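Side-chain contacts in beta-hydroxyacyl-(Acyl-carrier-protein) dehydratase FabA/FabZ (Xenorhabdus doucetiae, PDB 6QSR), which probably acts as a lyase that dehydrates beta-hydroxyacyl chains on an acyl carrier protein, within the ApeI:P heterocomplex of aryl polyene pigment biosynthesis: residues F67-G72 and V118-Q123; E42-V47 and I87-G92; I80-Q85 and G145-Y150; V56-S59 and V63-P66. One frame throughout, in Å; residues are numbered along the deposited sequence.

Overall arrangement
Contacts 2 and 3 use successive turns of helix 79-97 against strands 43-48 and 140-149 of one sheet, their centres about 11 Å apart; they illustrate the hotdog fold, in which a curled antiparallel sheet wraps round one long helix. Contact 4 follows strand 51-57 out of that sheet, and contact 1, at the surface, continues from it along the chain, with centres about 10 Å apart. Contacts 1 and 2 are farthest separated, at about 24 Å between centres. Along the sequence 42-47 comes first, then 56-59, 63-66, 67-72, 80-85, 87-92, 118-123 and 145-150. A buried core thus passes into a peripheral loop region through shared neighbours, Met-82 touching both Val-56 and Phe-121.

Contact 1 of 4, residues F67-G72 and V118-Q123; sequences FLNQDG and VPAFTQ
Leu-68 and Gln-123 meet at about a right angle, the methyl CD1 of Leu-68 lying 3.4 Å from NE2 of Gln-123. The glutamine reaches this place by a bent path: its CG is anti to the backbone N (chi1 -167°), and a turn at chi2 (104°) swings the amide back across Gly-72. There the flat group lies with its face over the carbonyl oxygen, CD of Gln-123 standing 3.3 Å from O of Gly-72, and no hydrogen bond forms between the two segments. Gly-72 itself closes a type I beta turn that starts at Asn-69, its backbone N bonded to O of Asn-69 at 3.0 Å. Within the turn, OD1 of Asn-69 accepts from N of Asp-71 at 3.0 Å, an Asx turn in which the donor stands above the carbonyl plane; the same OD1 also takes the N of His-73. ND2 of Asn-69 lies on the side of the other segment, 4.3 Å from CB of Ala-120, a packing contact only. After His-73 the chain enters strand 74-75, which pairs antiparallel with strand 120-121, through Phe-121 and Leu-74 among others, while the side chain of Leu-68 also rests on Leu-74 and Val-58.

Contact 2 of 4, residues E42-V47 and I87-G92; sequences EQVINV and IGVWSG
Val-44 and Val-89 reach toward each other tip to tip, with CG2 of Val-44 3.9 Å from CG1 of Val-89. That helix methyl is anti to its own backbone N (chi1 168°), a conformation that sends it out from helix 79-97 to meet both branches of the strand valine; the second, CG1 of Val-44, lies 4.1 Å from it. Three residues along the strand, Val-47 meets Trp-90 at a slant. Its CG1, also trans to the main-chain nitrogen (chi1 -165°), comes to 4.0 Å from CD1 of the indole, approaching the five-membered ring obliquely. In an unbroken strand residues three apart would face opposite ways. Here a classic beta bulge, Ile-45 and Asn-46 both facing His-53 of strand 51-57, lies between the two valines and accounts for both being turned to the helix. Phe-143 meets the same indole edge-to-face, and NE1 of Trp-90 makes a weak hydrogen bond to O of Ser-48. Across the two segments themselves there is no hydrogen bond, so this buried edge of the hotdog core is joined by methyl and ring packing alone, and its hold rests on shape and the exclusion of water.

Contact 3 of 4, residues I80-Q85 and G145-Y150; sequences IEMMAQ and GEISCY
Met-82 and Met-83 turn the same way at their first two torsions, each with CG anti to the carbonyl carbon and an extended chi2, and each then bends at the sulfur. For Met-82 that bend (chi3 -75°) carries the terminal methyl CE to 4.0 Å from CD1 of Ile-147, the two side chains crossing at about a right angle. Met-83, bent likewise (chi3 -89°), touches nearer its backbone: its CG lies 4.1 Å from CG1 of Ile-147, so the isoleucine branch is met at CG1 by one methionine and at its end by the other. The sulfur of Met-83 passes over the strand backbone at Gly-145, SD standing 4.4 Å from its C. This is the central helix of the hotdog fold lying on the sheet that curls round it: over these short segments helix 80-85 and strand 145-149 approach to 9.3 Å between axes, with 116° between their directions. Sheet neighbours complete the bed, Met-83 resting on Ile-129, Met-131, Val-155 and Leu-159, and Met-82 on Leu-127. On the flank away from Met-83, NE2 of Gln-85 gives a nearly straight hydrogen bond of 2.9 Å to OE2 of Glu-81, the donor on the anti side of the carboxylate and the carboxylate oxygen close to the amide plane. OE1 of Gln-85 accepts from N of Leu-40, which helps fix the amide's rotation, and both Glu-81 and Gln-85 touch His-34, a ligand of the bound sodium ion.

Contact 4 of 4, residues V56-S59 and V63-P66; sequences VTVS and VLSP
Leu-64 supplies the main bump of this contact, and its CD1 fills a hollow walled by Val-56, the backbone at Thr-57 and Val-58. Val-56 reaches toward it tip to tip, CG2 of the valine standing 3.7 Å from CD1 of Leu-64, while Val-58 is crossed at about a right angle, its CG2 4.0 Å from the same methyl. The floor is polar: O of Thr-57 lies 3.6 Å from CD1 of Leu-64. Beside the leucine a smaller bump, CG2 of Val-63, rests at 3.8 Å on CG2 of Val-56, a branch anti to its backbone N (chi1 of Val-56 67°, which places CG1 between N and the carbonyl carbon). The chain here leaves strand 51-57 of the curled hotdog sheet and folds back, so that 63-66 pack against the strand end and the first loop residues; Leu-127 of the neighbouring strand backs both Val-56 and Val-58. A water bridges the two segments beside this packing. It donates to O of Thr-57 at 2.8 Å and accepts from OG of Ser-59 and from N of Leu-64, the latter at 3.0 Å, thereby tying the two backbones together in place of a direct hydrogen bond. Farther along, CB of Ser-65 abuts O of Ser-59 at 3.6 Å, while its hydroxyl is bonded to O of Gly-62.

Contact 1 of 4, residues F67-G72 and V118-Q123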
loop_
_atom_site.group_PDB
_atom_site.type_symbol
_atom_site.label_atom_id
_atom_site.label_comp_id
_atom_site.label_asym_id
_atom_site.label_seq_id
_atom_site.Cartn_x
_atom_site.Cartn_y
_atom_site.Cartn_z
ATOM N N PHE B 67 -10.556 -3.991 5.745
ATOM C CA PHE B 67 -10.291 -2.900 4.798
ATOM C C PHE B 67 -11.470 -2.559 3.872
ATOM O O PHE B 67 -11.333 -1.699 2.990
ATOM C CB PHE B 67 -9.042 -3.244 3.978
ATOM C CG PHE B 67 -7.908 -3.752 4.817
ATOM C CD1 PHE B 67 -7.122 -2.869 5.545
ATOM C CD2 PHE B 67 -7.667 -5.116 4.937
ATOM C CE1 PHE B 67 -6.092 -3.332 6.353
ATOM C CE2 PHE B 67 -6.640 -5.590 5.750
ATOM C CZ PHE B 67 -5.850 -4.692 6.454
ATOM N N LEU B 68 -12.617 -3.208 4.068
ATOM C CA LEU B 68 -13.803 -2.931 3.239
ATOM C C LEU B 68 -14.444 -1.612 3.662
ATOM O O LEU B 68 -14.432 -1.259 4.848
ATOM C CB LEU B 68 -14.843 -4.048 3.344
ATOM C CG LEU B 68 -14.368 -5.480 3.109
ATOM C CD1 LEU B 68 -15.532 -6.448 3.261
ATOM C CD2 LEU B 68 -13.694 -5.618 1.758
ATOM N N ASN B 69 -14.993 -0.894 2.683
ATOM C CA ASN B 69 -15.654 0.391 2.925
ATOM C C ASN B 69 -17.093 0.128 3.423
ATOM O O ASN B 69 -17.516 -1.032 3.552
ATOM C CB ASN B 69 -15.599 1.285 1.661
ATOM C CG ASN B 69 -16.428 0.741 0.509
ATOM O OD1 ASN B 69 -17.313 -0.089 0.703
ATOM N ND2 ASN B 69 -16.140 1.210 -0.707
ATOM N N GLN B 70 -17.839 1.192 3.686
ATOM C CA GLN B 70 -19.186 1.068 4.274
ATOM C C GLN B 70 -20.191 0.282 3.410
ATOM O O GLN B 70 -21.189 -0.232 3.923
ATOM C CB GLN B 70 -19.746 2.452 4.640
ATOM C CG GLN B 70 -20.005 3.384 3.463
ATOM C CD GLN B 70 -20.162 4.840 3.884
ATOM O OE1 GLN B 70 -19.285 5.409 4.532
ATOM N NE2 GLN B 70 -21.281 5.442 3.523
ATOM N N ASP B 71 -19.916 0.190 2.112
ATOM C CA ASP B 71 -20.755 -0.546 1.175
ATOM C C ASP B 71 -20.303 -2.001 0.946
ATOM O O ASP B 71 -20.851 -2.691 0.084
ATOM C CB ASP B 71 -20.813 0.229 -0.150
ATOM C CG ASP B 71 -21.361 1.644 0.023
ATOM O OD1 ASP B 71 -20.880 2.562 -0.673
ATOM O OD2 ASP B 71 -22.264 1.849 0.866
ATOM N N GLY B 72 -19.323 -2.476 1.717
ATOM C CA GLY B 72 -18.819 -3.852 1.601
ATOM C C GLY B 72 -17.748 -4.099 0.543
ATOM O O GLY B 72 -17.405 -5.262 0.280
ATOM N N VAL B 118 -11.950 0.272 -11.937
ATOM C CA VAL B 118 -13.068 0.493 -11.011
ATOM C C VAL B 118 -12.592 1.200 -9.746
ATOM O O VAL B 118 -11.425 1.074 -9.375
ATOM C CB VAL B 118 -13.785 -0.829 -10.639
ATOM C CG1 VAL B 118 -14.454 -1.424 -11.873
ATOM C CG2 VAL B 118 -12.844 -1.841 -10.013
ATOM N N PRO B 119 -13.486 1.959 -9.089
ATOM C CA PRO B 119 -13.125 2.650 -7.846
ATOM C C PRO B 119 -12.977 1.726 -6.638
ATOM O O PRO B 119 -12.236 2.052 -5.705
ATOM C CB PRO B 119 -14.276 3.643 -7.649
ATOM C CG PRO B 119 -15.411 3.120 -8.439
ATOM C CD PRO B 119 -14.820 2.359 -9.577
ATOM N N ALA B 120 -13.670 0.589 -6.659
ATOM C CA ALA B 120 -13.560 -0.417 -5.597
ATOM C C ALA B 120 -13.763 -1.809 -6.158
ATOM O O ALA B 120 -14.373 -1.977 -7.226
ATOM C CB ALA B 120 -14.567 -0.141 -4.489
ATOM N N PHE B 121 -13.236 -2.807 -5.450
ATOM C CA PHE B 121 -13.443 -4.209 -5.826
ATOM C C PHE B 121 -14.652 -4.745 -5.079
ATOM O O PHE B 121 -14.687 -4.732 -3.844
ATOM C CB PHE B 121 -12.211 -5.050 -5.496
ATOM C CG PHE B 121 -10.945 -4.555 -6.145
ATOM C CD1 PHE B 121 -10.020 -3.812 -5.421
ATOM C CD2 PHE B 121 -10.673 -4.837 -7.483
ATOM C CE1 PHE B 121 -8.845 -3.358 -6.023
ATOM C CE2 PHE B 121 -9.499 -4.391 -8.089
ATOM C CZ PHE B 121 -8.596 -3.636 -7.355
ATOM N N THR B 122 -15.632 -5.245 -5.828
ATOM C CA THR B 122 -16.901 -5.638 -5.241
ATOM C C THR B 122 -16.757 -6.908 -4.403
ATOM O O THR B 122 -15.951 -7.793 -4.708
ATOM C CB THR B 122 -18.004 -5.802 -6.310
ATOM O OG1 THR B 122 -17.567 -6.715 -7.310
ATOM C CG2 THR B 122 -18.316 -4.470 -6.972
ATOM N N GLN B 123 -17.531 -6.948 -3.322
ATOM C CA GLN B 123 -17.708 -8.120 -2.470
ATOM C C GLN B 123 -17.969 -9.367 -3.313
ATOM O O GLN B 123 -18.797 -9.330 -4.223
ATOM C CB GLN B 123 -18.915 -7.886 -1.546
ATOM C CG GLN B 123 -19.033 -8.866 -0.395
ATOM C CD GLN B 123 -18.599 -8.244 0.911
ATOM O OE1 GLN B 123 -19.358 -7.495 1.541
ATOM N NE2 GLN B 123 -17.363 -8.531 1.320
#

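Contact 2 of 4, residues E42-V47 and I87-G92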
loop_
_atom_site.group_PDB
_atom_site.type_symbol
_atom_site.label_atom_id
_atom_site.label_comp_id
_atom_site.label_asym_id
_atom_site.label_seq_id
_atom_site.Cartn_x
_atom_site.Cartn_y
_atom_site.Cartn_z
ATOM N N GLU B 42 -4.411 -14.507 0.185
ATOM C CA GLU B 42 -4.889 -15.789 0.721
ATOM C C GLU B 42 -4.215 -17.031 0.135
ATOM O O GLU B 42 -4.103 -18.028 0.827
ATOM C CB GLU B 42 -6.411 -15.874 0.554
ATOM C CG GLU B 42 -7.135 -14.922 1.497
ATOM C CD GLU B 42 -8.631 -14.804 1.266
ATOM O OE1 GLU B 42 -9.109 -15.031 0.134
ATOM O OE2 GLU B 42 -9.338 -14.449 2.236
ATOM N N GLN B 43 -3.757 -16.976 -1.116
ATOM C CA GLN B 43 -3.268 -18.168 -1.806
ATOM C C GLN B 43 -2.096 -17.841 -2.744
ATOM O O GLN B 43 -2.191 -16.900 -3.537
ATOM C CB GLN B 43 -4.433 -18.749 -2.608
ATOM C CG GLN B 43 -4.192 -20.103 -3.249
ATOM C CD GLN B 43 -4.865 -21.250 -2.522
ATOM O OE1 GLN B 43 -4.855 -21.323 -1.290
ATOM N NE2 GLN B 43 -5.455 -22.164 -3.289
ATOM N N VAL B 44 -1.001 -18.606 -2.642
ATOM C CA VAL B 44 0.062 -18.588 -3.666
ATOM C C VAL B 44 -0.378 -19.560 -4.763
ATOM O O VAL B 44 -0.622 -20.733 -4.484
ATOM C CB VAL B 44 1.446 -19.033 -3.133
ATOM C CG1 VAL B 44 2.527 -18.804 -4.180
ATOM C CG2 VAL B 44 1.820 -18.276 -1.875
ATOM N N ILE B 45 -0.494 -19.066 -5.993
ATOM C CA ILE B 45 -0.884 -19.892 -7.144
ATOM C C ILE B 45 0.358 -20.380 -7.901
ATOM O O ILE B 45 0.450 -21.555 -8.259
ATOM C CB ILE B 45 -1.825 -19.120 -8.095
ATOM C CG1 ILE B 45 -3.082 -18.611 -7.364
ATOM C CG2 ILE B 45 -2.243 -19.986 -9.277
ATOM C CD1 ILE B 45 -3.989 -19.686 -6.799
ATOM N N ASN B 46 1.299 -19.479 -8.164
ATOM C CA ASN B 46 2.524 -19.842 -8.879
ATOM C C ASN B 46 3.649 -18.872 -8.560
ATOM O O ASN B 46 3.406 -17.683 -8.304
ATOM C CB ASN B 46 2.276 -19.872 -10.394
ATOM C CG ASN B 46 3.003 -21.008 -11.076
ATOM O OD1 ASN B 46 4.217 -20.955 -11.266
ATOM N ND2 ASN B 46 2.263 -22.053 -11.438
ATOM N N VAL B 47 4.872 -19.396 -8.556
ATOM C CA VAL B 47 6.077 -18.581 -8.440
ATOM C C VAL B 47 7.161 -19.152 -9.347
ATOM O O VAL B 47 7.336 -20.378 -9.421
ATOM C CB VAL B 47 6.660 -18.549 -6.999
ATOM C CG1 VAL B 47 7.659 -17.402 -6.877
ATOM C CG2 VAL B 47 5.578 -18.413 -5.934
ATOM N N ILE B 87 4.886 -9.259 -4.501
ATOM C CA ILE B 87 6.326 -9.115 -4.699
ATOM C C ILE B 87 7.043 -9.687 -3.474
ATOM O O ILE B 87 8.073 -10.362 -3.606
ATOM C CB ILE B 87 6.745 -7.635 -4.944
ATOM C CG1 ILE B 87 6.149 -7.099 -6.253
ATOM C CG2 ILE B 87 8.271 -7.505 -4.985
ATOM C CD1 ILE B 87 6.130 -5.583 -6.335
ATOM N N GLY B 88 6.498 -9.405 -2.292
ATOM C CA GLY B 88 6.969 -9.994 -1.037
ATOM C C GLY B 88 6.975 -11.514 -1.015
ATOM O O GLY B 88 7.928 -12.124 -0.516
ATOM N N VAL B 89 5.917 -12.120 -1.558
ATOM C CA VAL B 89 5.816 -13.575 -1.683
ATOM C C VAL B 89 6.915 -14.096 -2.619
ATOM O O VAL B 89 7.593 -15.072 -2.289
ATOM C CB VAL B 89 4.417 -14.014 -2.182
ATOM C CG1 VAL B 89 4.399 -15.489 -2.581
ATOM C CG2 VAL B 89 3.351 -13.735 -1.120
ATOM N N TRP B 90 7.081 -13.446 -3.774
ATOM C CA TRP B 90 8.171 -13.763 -4.700
ATOM C C TRP B 90 9.535 -13.840 -4.009
ATOM O O TRP B 90 10.227 -14.856 -4.128
ATOM C CB TRP B 90 8.219 -12.770 -5.864
ATOM C CG TRP B 90 9.264 -13.090 -6.882
ATOM C CD1 TRP B 90 9.128 -13.900 -7.970
ATOM C CD2 TRP B 90 10.607 -12.605 -6.904
ATOM N NE1 TRP B 90 10.302 -13.941 -8.675
ATOM C CE2 TRP B 90 11.232 -13.162 -8.036
ATOM C CE3 TRP B 90 11.352 -11.765 -6.063
ATOM C CZ2 TRP B 90 12.570 -12.904 -8.355
ATOM C CZ3 TRP B 90 12.677 -11.499 -6.385
ATOM C CH2 TRP B 90 13.276 -12.074 -7.517
ATOM N N SER B 91 9.911 -12.785 -3.284
ATOM C CA SER B 91 11.222 -12.753 -2.635
ATOM C C SER B 91 11.306 -13.761 -1.496
ATOM O O SER B 91 12.346 -14.395 -1.315
ATOM C CB SER B 91 11.585 -11.350 -2.143
ATOM O OG SER B 91 10.585 -10.833 -1.293
ATOM N N GLY B 92 10.210 -13.931 -0.758
ATOM C CA GLY B 92 10.135 -14.934 0.305
ATOM C C GLY B 92 10.350 -16.363 -0.159
ATOM O O GLY B 92 11.101 -17.112 0.474
#

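Contact 3 of 4, residues I80-Q85 and G145-Y150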
loop_
_atom_site.group_PDB
_atom_site.type_symbol
_atom_site.label_atom_id
_atom_site.label_comp_id
_atom_site.label_asym_id
_atom_site.label_seq_id
_atom_site.Cartn_x
_atom_site.Cartn_y
_atom_site.Cartn_z
ATOM N N ILE B 80 -2.271 -1.466 -4.675
ATOM C CA ILE B 80 -0.830 -1.321 -4.470
ATOM C C ILE B 80 -0.297 -2.226 -3.360
ATOM O O ILE B 80 0.805 -2.773 -3.495
ATOM C CB ILE B 80 -0.365 0.137 -4.232
ATOM C CG1 ILE B 80 -1.013 0.775 -2.999
ATOM C CG2 ILE B 80 -0.649 0.962 -5.469
ATOM C CD1 ILE B 80 -0.027 1.291 -1.977
ATOM N N GLU B 81 -1.082 -2.411 -2.297
ATOM C CA GLU B 81 -0.687 -3.271 -1.178
ATOM C C GLU B 81 -0.784 -4.754 -1.531
ATOM O O GLU B 81 0.055 -5.539 -1.105
ATOM C CB GLU B 81 -1.525 -2.984 0.075
ATOM C CG GLU B 81 -1.106 -3.755 1.335
ATOM C CD GLU B 81 0.309 -3.449 1.818
ATOM O OE1 GLU B 81 0.883 -2.419 1.410
ATOM O OE2 GLU B 81 0.859 -4.238 2.618
ATOM N N MET B 82 -1.811 -5.144 -2.278
ATOM C CA MET B 82 -1.904 -6.516 -2.760
ATOM C C MET B 82 -0.739 -6.824 -3.733
ATOM O O MET B 82 -0.098 -7.867 -3.628
ATOM C CB MET B 82 -3.275 -6.787 -3.387
ATOM C CG MET B 82 -4.438 -6.750 -2.385
ATOM S SD MET B 82 -6.033 -7.137 -3.143
ATOM C CE MET B 82 -6.325 -5.600 -4.004
ATOM N N MET B 83 -0.436 -5.894 -4.637
ATOM C CA MET B 83 0.710 -6.043 -5.556
ATOM C C MET B 83 2.055 -6.067 -4.832
ATOM O O MET B 83 2.935 -6.878 -5.167
ATOM C CB MET B 83 0.687 -4.949 -6.621
ATOM C CG MET B 83 -0.375 -5.179 -7.679
ATOM S SD MET B 83 -0.382 -3.888 -8.942
ATOM C CE MET B 83 -1.506 -2.719 -8.219
ATOM N N ALA B 84 2.199 -5.201 -3.832
ATOM C CA ALA B 84 3.406 -5.150 -3.011
ATOM C C ALA B 84 3.641 -6.469 -2.291
ATOM O O ALA B 84 4.768 -6.996 -2.290
ATOM C CB ALA B 84 3.317 -4.014 -2.003
ATOM N N GLN B 85 2.580 -7.014 -1.707
ATOM C CA GLN B 85 2.688 -8.282 -0.992
ATOM C C GLN B 85 2.966 -9.458 -1.916
ATOM O O GLN B 85 3.682 -10.367 -1.522
ATOM C CB GLN B 85 1.467 -8.534 -0.108
ATOM C CG GLN B 85 1.494 -7.651 1.125
ATOM C CD GLN B 85 0.399 -7.954 2.124
ATOM O OE1 GLN B 85 -0.135 -9.065 2.173
ATOM N NE2 GLN B 85 0.063 -6.963 2.935
ATOM N N GLY B 145 2.932 -5.060 -12.802
ATOM C CA GLY B 145 1.849 -5.828 -12.186
ATOM C C GLY B 145 0.482 -5.713 -12.822
ATOM O O GLY B 145 0.174 -4.733 -13.488
ATOM N N GLU B 146 -0.340 -6.728 -12.581
ATOM C CA GLU B 146 -1.714 -6.749 -13.047
ATOM C C GLU B 146 -2.612 -7.425 -12.002
ATOM O O GLU B 146 -2.260 -8.492 -11.479
ATOM C CB GLU B 146 -1.755 -7.485 -14.382
ATOM C CG GLU B 146 -3.124 -7.764 -14.969
ATOM C CD GLU B 146 -3.022 -8.738 -16.125
ATOM O OE1 GLU B 146 -3.457 -9.900 -15.961
ATOM O OE2 GLU B 146 -2.472 -8.348 -17.180
ATOM N N ILE B 147 -3.737 -6.779 -11.680
ATOM C CA ILE B 147 -4.836 -7.417 -10.953
ATOM C C ILE B 147 -5.959 -7.691 -11.950
ATOM O O ILE B 147 -6.408 -6.785 -12.657
ATOM C CB ILE B 147 -5.348 -6.579 -9.765
ATOM C CG1 ILE B 147 -4.181 -6.240 -8.831
ATOM C CG2 ILE B 147 -6.434 -7.330 -8.987
ATOM C CD1 ILE B 147 -4.572 -5.551 -7.548
ATOM N N SER B 148 -6.398 -8.945 -11.987
ATOM C CA SER B 148 -7.487 -9.385 -12.846
ATOM C C SER B 148 -8.528 -10.179 -12.055
ATOM O O SER B 148 -8.262 -10.664 -10.944
ATOM C CB SER B 148 -6.933 -10.215 -14.006
ATOM O OG SER B 148 -6.349 -11.423 -13.548
ATOM N N CYS B 149 -9.724 -10.278 -12.630
ATOM C CA CYS B 149 -10.815 -11.056 -12.062
ATOM C C CYS B 149 -11.428 -11.858 -13.195
ATOM O O CYS B 149 -11.987 -11.269 -14.127
ATOM C CB CYS B 149 -11.872 -10.152 -11.416
ATOM S SG CYS B 149 -13.267 -11.088 -10.745
ATOM N N TYR B 150 -11.302 -13.184 -13.113
ATOM C CA TYR B 150 -11.681 -14.107 -14.212
ATOM C C TYR B 150 -11.190 -13.651 -15.602
ATOM O O TYR B 150 -11.945 -13.621 -16.586
ATOM C CB TYR B 150 -13.193 -14.378 -14.171
ATOM C CG TYR B 150 -13.577 -15.398 -13.123
ATOM C CD1 TYR B 150 -13.559 -16.760 -13.421
ATOM C CD2 TYR B 150 -13.943 -15.010 -11.831
ATOM C CE1 TYR B 150 -13.900 -17.709 -12.469
ATOM C CE2 TYR B 150 -14.285 -15.955 -10.868
ATOM C CZ TYR B 150 -14.262 -17.304 -11.196
ATOM O OH TYR B 150 -14.601 -18.258 -10.263
#

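Contact 4 of 4, residues V56-S59 and V63-P66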
loop_
_atom_site.group_PDB
_atom_site.type_symbol
_atom_site.label_atom_id
_atom_site.label_comp_id
_atom_site.label_asym_id
_atom_site.label_seq_id
_atom_site.Cartn_x
_atom_site.Cartn_y
_atom_site.Cartn_z
ATOM N N VAL B 56 -6.653 -13.681 -3.901
ATOM C CA VAL B 56 -7.378 -13.255 -2.714
ATOM C C VAL B 56 -8.816 -12.933 -3.080
ATOM O O VAL B 56 -9.078 -12.462 -4.187
ATOM C CB VAL B 56 -6.690 -12.042 -2.047
ATOM C CG1 VAL B 56 -6.764 -10.792 -2.923
ATOM C CG2 VAL B 56 -7.282 -11.784 -0.667
ATOM N N THR B 57 -9.737 -13.180 -2.152
ATOM C CA THR B 57 -11.169 -12.991 -2.408
ATOM C C THR B 57 -11.697 -11.845 -1.537
ATOM O O THR B 57 -11.362 -11.745 -0.360
ATOM C CB THR B 57 -11.945 -14.316 -2.196
ATOM O OG1 THR B 57 -11.422 -15.309 -3.086
ATOM C CG2 THR B 57 -13.445 -14.157 -2.470
ATOM N N VAL B 58 -12.496 -10.965 -2.135
ATOM C CA VAL B 58 -13.083 -9.839 -1.415
ATOM C C VAL B 58 -14.291 -10.367 -0.634
ATOM O O VAL B 58 -15.387 -10.523 -1.181
ATOM C CB VAL B 58 -13.481 -8.677 -2.357
ATOM C CG1 VAL B 58 -14.018 -7.500 -1.546
ATOM C CG2 VAL B 58 -12.292 -8.219 -3.202
ATOM N N SER B 59 -14.077 -10.658 0.644
ATOM C CA SER B 59 -15.093 -11.293 1.489
ATOM C C SER B 59 -15.163 -10.639 2.864
ATOM O O SER B 59 -14.201 -10.016 3.304
ATOM C CB SER B 59 -14.761 -12.778 1.666
ATOM O OG SER B 59 -13.585 -12.943 2.451
ATOM N N VAL B 63 -9.205 -12.164 4.849
ATOM C CA VAL B 63 -8.131 -11.236 5.213
ATOM C C VAL B 63 -8.379 -9.760 4.818
ATOM O O VAL B 63 -7.806 -8.848 5.412
ATOM C CB VAL B 63 -6.762 -11.698 4.646
ATOM C CG1 VAL B 63 -6.429 -13.123 5.097
ATOM C CG2 VAL B 63 -6.698 -11.570 3.127
ATOM N N LEU B 64 -9.217 -9.529 3.810
ATOM C CA LEU B 64 -9.550 -8.178 3.383
ATOM C C LEU B 64 -10.692 -7.527 4.182
ATOM O O LEU B 64 -10.924 -6.331 4.026
ATOM C CB LEU B 64 -9.906 -8.173 1.889
ATOM C CG LEU B 64 -8.844 -8.748 0.962
ATOM C CD1 LEU B 64 -9.385 -8.784 -0.452
ATOM C CD2 LEU B 64 -7.556 -7.951 1.005
ATOM N N SER B 65 -11.379 -8.277 5.052
ATOM C CA SER B 65 -12.565 -7.741 5.760
ATOM C C SER B 65 -12.349 -6.461 6.598
ATOM O O SER B 65 -13.225 -5.596 6.593
ATOM C CB SER B 65 -13.282 -8.821 6.573
ATOM O OG SER B 65 -12.504 -9.301 7.641
ATOM N N PRO B 66 -11.179 -6.309 7.270
ATOM C CA PRO B 66 -10.893 -5.035 7.954
ATOM C C PRO B 66 -10.760 -3.795 7.049
ATOM O O PRO B 66 -10.840 -2.674 7.554
ATOM C CB PRO B 66 -9.548 -5.304 8.653
ATOM C CG PRO B 66 -9.470 -6.786 8.780
ATOM C CD PRO B 66 -10.108 -7.293 7.524
HETATM O O HOH W 1 -11.265 -11.197 2.394
#